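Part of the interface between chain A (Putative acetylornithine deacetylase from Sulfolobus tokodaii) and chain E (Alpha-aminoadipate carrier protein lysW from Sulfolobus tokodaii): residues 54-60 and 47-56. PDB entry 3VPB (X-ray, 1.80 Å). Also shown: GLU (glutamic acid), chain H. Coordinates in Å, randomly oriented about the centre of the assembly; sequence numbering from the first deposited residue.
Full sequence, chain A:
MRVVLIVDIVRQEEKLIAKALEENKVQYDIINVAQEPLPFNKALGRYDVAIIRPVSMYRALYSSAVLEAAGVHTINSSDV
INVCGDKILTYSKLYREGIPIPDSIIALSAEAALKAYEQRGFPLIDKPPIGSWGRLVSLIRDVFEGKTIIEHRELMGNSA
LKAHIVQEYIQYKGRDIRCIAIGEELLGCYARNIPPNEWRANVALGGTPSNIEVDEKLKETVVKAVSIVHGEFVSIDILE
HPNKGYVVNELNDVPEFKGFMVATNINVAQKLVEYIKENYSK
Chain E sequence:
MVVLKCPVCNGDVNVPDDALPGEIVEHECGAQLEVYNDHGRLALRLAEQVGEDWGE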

# COMPACT_ATOMS: atom_id res chain seq x y z
N PRO A 54 3.91 -6.80 -22.21
CA PRO A 54 3.90 -7.02 -20.74
C PRO A 54 2.50 -7.12 -20.14
O PRO A 54 1.56 -6.45 -20.61
CB PRO A 54 4.57 -5.74 -20.18
CG PRO A 54 5.42 -5.26 -21.32
CD PRO A 54 4.55 -5.51 -22.52
N VAL A 55 2.39 -7.94 -19.09
CA VAL A 55 1.17 -8.16 -18.30
C VAL A 55 0.90 -6.94 -17.42
O VAL A 55 -0.26 -6.62 -17.14
CB VAL A 55 1.31 -9.42 -17.41
CG1 VAL A 55 0.01 -9.70 -16.60
CG2 VAL A 55 1.65 -10.64 -18.26
N SER A 56 1.98 -6.30 -16.94
CA SER A 56 1.87 -5.05 -16.18
C SER A 56 1.53 -3.92 -17.15
O SER A 56 2.29 -3.64 -18.09
CB SER A 56 3.18 -4.73 -15.44
OG SER A 56 3.19 -3.37 -15.04
N MET A 57 0.41 -3.26 -16.91
CA MET A 57 0.03 -2.13 -17.75
C MET A 57 1.09 -0.99 -17.69
O MET A 57 1.38 -0.37 -18.70
CB MET A 57 -1.34 -1.61 -17.36
CG MET A 57 -1.81 -0.54 -18.34
SD MET A 57 -1.39 1.06 -17.66
CE MET A 57 -2.97 1.21 -16.77
N TYR A 58 1.66 -0.75 -16.51
CA TYR A 58 2.69 0.31 -16.41
C TYR A 58 3.96 -0.09 -17.20
O TYR A 58 4.59 0.75 -17.86
CB TYR A 58 3.02 0.63 -14.94
CG TYR A 58 1.90 1.33 -14.21
CD1 TYR A 58 1.33 2.49 -14.72
CD2 TYR A 58 1.44 0.85 -12.99
CE1 TYR A 58 0.28 3.14 -14.06
CE2 TYR A 58 0.40 1.49 -12.32
CZ TYR A 58 -0.16 2.64 -12.85
OH TYR A 58 -1.20 3.28 -12.19
N ARG A 59 4.32 -1.37 -17.15
CA ARG A 59 5.43 -1.82 -17.99
C ARG A 59 5.14 -1.69 -19.48
O ARG A 59 6.02 -1.26 -20.21
CB ARG A 59 5.86 -3.24 -17.66
CG ARG A 59 6.51 -3.37 -16.30
CD ARG A 59 7.34 -4.67 -16.24
NE ARG A 59 7.90 -4.89 -14.91
CZ ARG A 59 7.54 -5.87 -14.09
NH1 ARG A 59 8.12 -6.00 -12.90
NH2 ARG A 59 6.63 -6.76 -14.49
N ALA A 60 3.91 -1.99 -19.90
CA ALA A 60 3.54 -1.84 -21.31
C ALA A 60 3.61 -0.37 -21.71
O ALA A 60 4.14 -0.03 -22.78
CB ALA A 60 2.14 -2.41 -21.57
N ALA E 47 8.43 -16.09 -8.69
CA ALA E 47 7.67 -15.25 -9.63
C ALA E 47 7.20 -14.00 -8.90
O ALA E 47 7.07 -14.00 -7.67
CB ALA E 47 6.48 -16.00 -10.15
N GLU E 48 6.91 -12.94 -9.66
CA GLU E 48 6.31 -11.74 -9.08
C GLU E 48 4.88 -11.98 -8.63
O GLU E 48 4.18 -12.82 -9.20
CB GLU E 48 6.30 -10.61 -10.10
CG GLU E 48 7.62 -10.01 -10.40
CD GLU E 48 7.48 -8.66 -11.09
OE1 GLU E 48 8.31 -7.77 -10.82
OE2 GLU E 48 6.52 -8.50 -11.91
N GLN E 49 4.44 -11.24 -7.61
CA GLN E 49 3.03 -11.28 -7.22
C GLN E 49 2.21 -10.40 -8.15
O GLN E 49 2.72 -9.41 -8.69
CB GLN E 49 2.86 -10.81 -5.77
CG GLN E 49 3.52 -11.72 -4.75
CD GLN E 49 2.60 -12.07 -3.61
OE1 GLN E 49 2.30 -11.23 -2.75
NE2 GLN E 49 2.13 -13.31 -3.59
N VAL E 50 0.93 -10.75 -8.31
CA VAL E 50 0.02 -10.01 -9.18
C VAL E 50 -0.06 -8.53 -8.75
O VAL E 50 -0.27 -8.24 -7.57
CB VAL E 50 -1.38 -10.69 -9.23
CG1 VAL E 50 -2.41 -9.81 -9.92
CG2 VAL E 50 -1.28 -12.03 -9.96
N GLY E 51 0.14 -7.61 -9.69
CA GLY E 51 0.09 -6.18 -9.38
C GLY E 51 -1.29 -5.63 -9.62
O GLY E 51 -2.10 -6.24 -10.31
N GLU E 52 -1.57 -4.45 -9.07
CA GLU E 52 -2.90 -3.87 -9.22
C GLU E 52 -3.14 -3.40 -10.66
O GLU E 52 -4.29 -3.16 -11.05
CB GLU E 52 -3.09 -2.72 -8.21
CG GLU E 52 -2.54 -1.37 -8.67
CD GLU E 52 -1.03 -1.20 -8.54
OE1 GLU E 52 -0.32 -2.16 -8.14
OE2 GLU E 52 -0.55 -0.08 -8.86
N ASP E 53 -2.06 -3.32 -11.45
CA ASP E 53 -2.12 -2.94 -12.87
C ASP E 53 -1.97 -4.13 -13.84
O ASP E 53 -1.82 -3.95 -15.07
CB ASP E 53 -1.03 -1.90 -13.15
CG ASP E 53 0.37 -2.50 -13.12
OD1 ASP E 53 0.68 -3.32 -12.23
OD2 ASP E 53 1.17 -2.14 -14.01
N TRP E 54 -2.00 -5.35 -13.31
CA TRP E 54 -1.84 -6.56 -14.15
C TRP E 54 -3.06 -6.94 -14.97
O TRP E 54 -4.18 -6.94 -14.48
CB TRP E 54 -1.44 -7.76 -13.30
CG TRP E 54 -0.00 -7.82 -12.95
CD1 TRP E 54 0.84 -6.75 -12.76
CD2 TRP E 54 0.79 -9.00 -12.75
NE1 TRP E 54 2.10 -7.20 -12.44
CE2 TRP E 54 2.10 -8.57 -12.43
CE3 TRP E 54 0.51 -10.37 -12.81
CZ2 TRP E 54 3.14 -9.48 -12.18
CZ3 TRP E 54 1.55 -11.27 -12.56
CH2 TRP E 54 2.85 -10.81 -12.25
N GLY E 55 -2.82 -7.32 -16.22
CA GLY E 55 -3.85 -7.92 -17.04
C GLY E 55 -3.79 -7.42 -18.46
O GLY E 55 -2.71 -7.16 -18.99
N GLU E 56 -4.96 -7.31 -19.07
CA GLU E 56 -5.08 -6.82 -20.44
C GLU E 56 -5.11 -5.30 -20.49
O GLU E 56 -4.80 -4.69 -21.53
CB GLU E 56 -6.37 -7.30 -21.05
CG GLU E 56 -6.44 -8.75 -21.29
CD GLU E 56 -7.36 -9.04 -22.44
OE1 GLU E 56 -7.93 -10.11 -22.44
OE2 GLU E 56 -7.52 -8.16 -23.34
OXT GLU E 56 -5.50 -4.67 -19.49
N GLU H . -8.52 -11.17 -20.25
CA GLU H . -9.65 -11.88 -20.91
C GLU H . -10.55 -12.55 -19.89
O GLU H . -10.12 -12.97 -18.78
CB GLU H . -9.12 -12.94 -21.91
CG GLU H . -10.21 -13.50 -22.82
CD GLU H . -9.68 -14.47 -23.87
OE1 GLU H . -10.18 -14.42 -25.03
OE2 GLU H . -8.77 -15.27 -23.54
OXT GLU H . -11.74 -12.70 -20.17
O HOH W 1 -0.87 -5.07 -19.66

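The contact is built around the start of a helix in chain A, where backbone NH groups have no carbonyl of a preceding turn to bond. A:Ser56 sits at the N-cap position, and its OG accepts from A:Arg59 N at 3.1 Å, so the helix caps one of these NH groups itself. Two others, those of A:Met57 and A:Tyr58, are satisfied by a single residue of chain E, E:Asp53.

E:Asp53 points its CA-to-CB bond toward chain A and has more of its surface covered by the other stretch (92 Å²) than any other residue here. With chi1 in the p well, its carboxylate reaches the first turn of the helix: OD2 accepts from A:Tyr58 N at 2.9 Å, with a nearly straight angle of 169°, and from A:Ser56 OG at 2.6 Å. The serine hydroxyl is thus used in both senses, giving its proton to E:Asp53 OD2 while accepting from A:Arg59 N. The main chain of the same aspartate takes the remaining NH, A:Met57 N donating to E:Asp53 O at 3.0 Å. A:Met57 N also lies 3.2 Å from E:Asp53 OD2, but the angle there is too poor for a hydrogen bond. A short acidic side chain suits this place, since it can present an acceptor to the helix start while its own carbonyl remains within reach of the neighbouring NH.

Next to this cluster the two backbones form a single beta bridge, A:Ser56 with E:Trp54, their CA atoms 4.5 Å apart. It is closed on its other side by E:Gly55 N, which donates to A:Val55 O at 2.8 Å and 168°; E:Trp54 CA adds a CA-H...O contact to A:Val55 O at 3.4 Å. E:Gly55 has phi and psi of 140° and -146°, angles at which a CB would be jammed against the carbonyl oxygen of the residue before, so glycine fits. Water 1 O lies 2.9 Å from E:Gly55 O and 3.0 Å from A:Pro54 O, within hydrogen-bonding reach of both main chains.

Chain E arrives at this bridge through a type I turn from E:Gly51 to E:Trp54, closed by E:Trp54 N donating to E:Gly51 O at 3.1 Å. A CB on E:Gly51 would come within 2.9 Å of E:Trp54 CD1, so the absent side chain leaves room for the indole. That ring provides apolar cover for the bridge: A:Val55 CG1 packs 3.9 Å from E:Trp54 CE3, and both residues are buried.

The last anchor is ionic. A:Arg59 extends its side chain so that its end comes nearer to chain E; the CA-to-CB bond of E:Glu48 points toward chain A, and its carboxylate meets the edge of the guanidinium. A:Arg59 NH1 donates to E:Glu48 OE1 at 2.7 Å, and A:Arg59 NH2 to E:Glu48 OE2 at 3.1 Å; a weak third bond joins NH1 to OE2, also at 3.1 Å. Both carboxylate oxygens therefore find donors in this salt bridge, which suits two long, oppositely charged side chains.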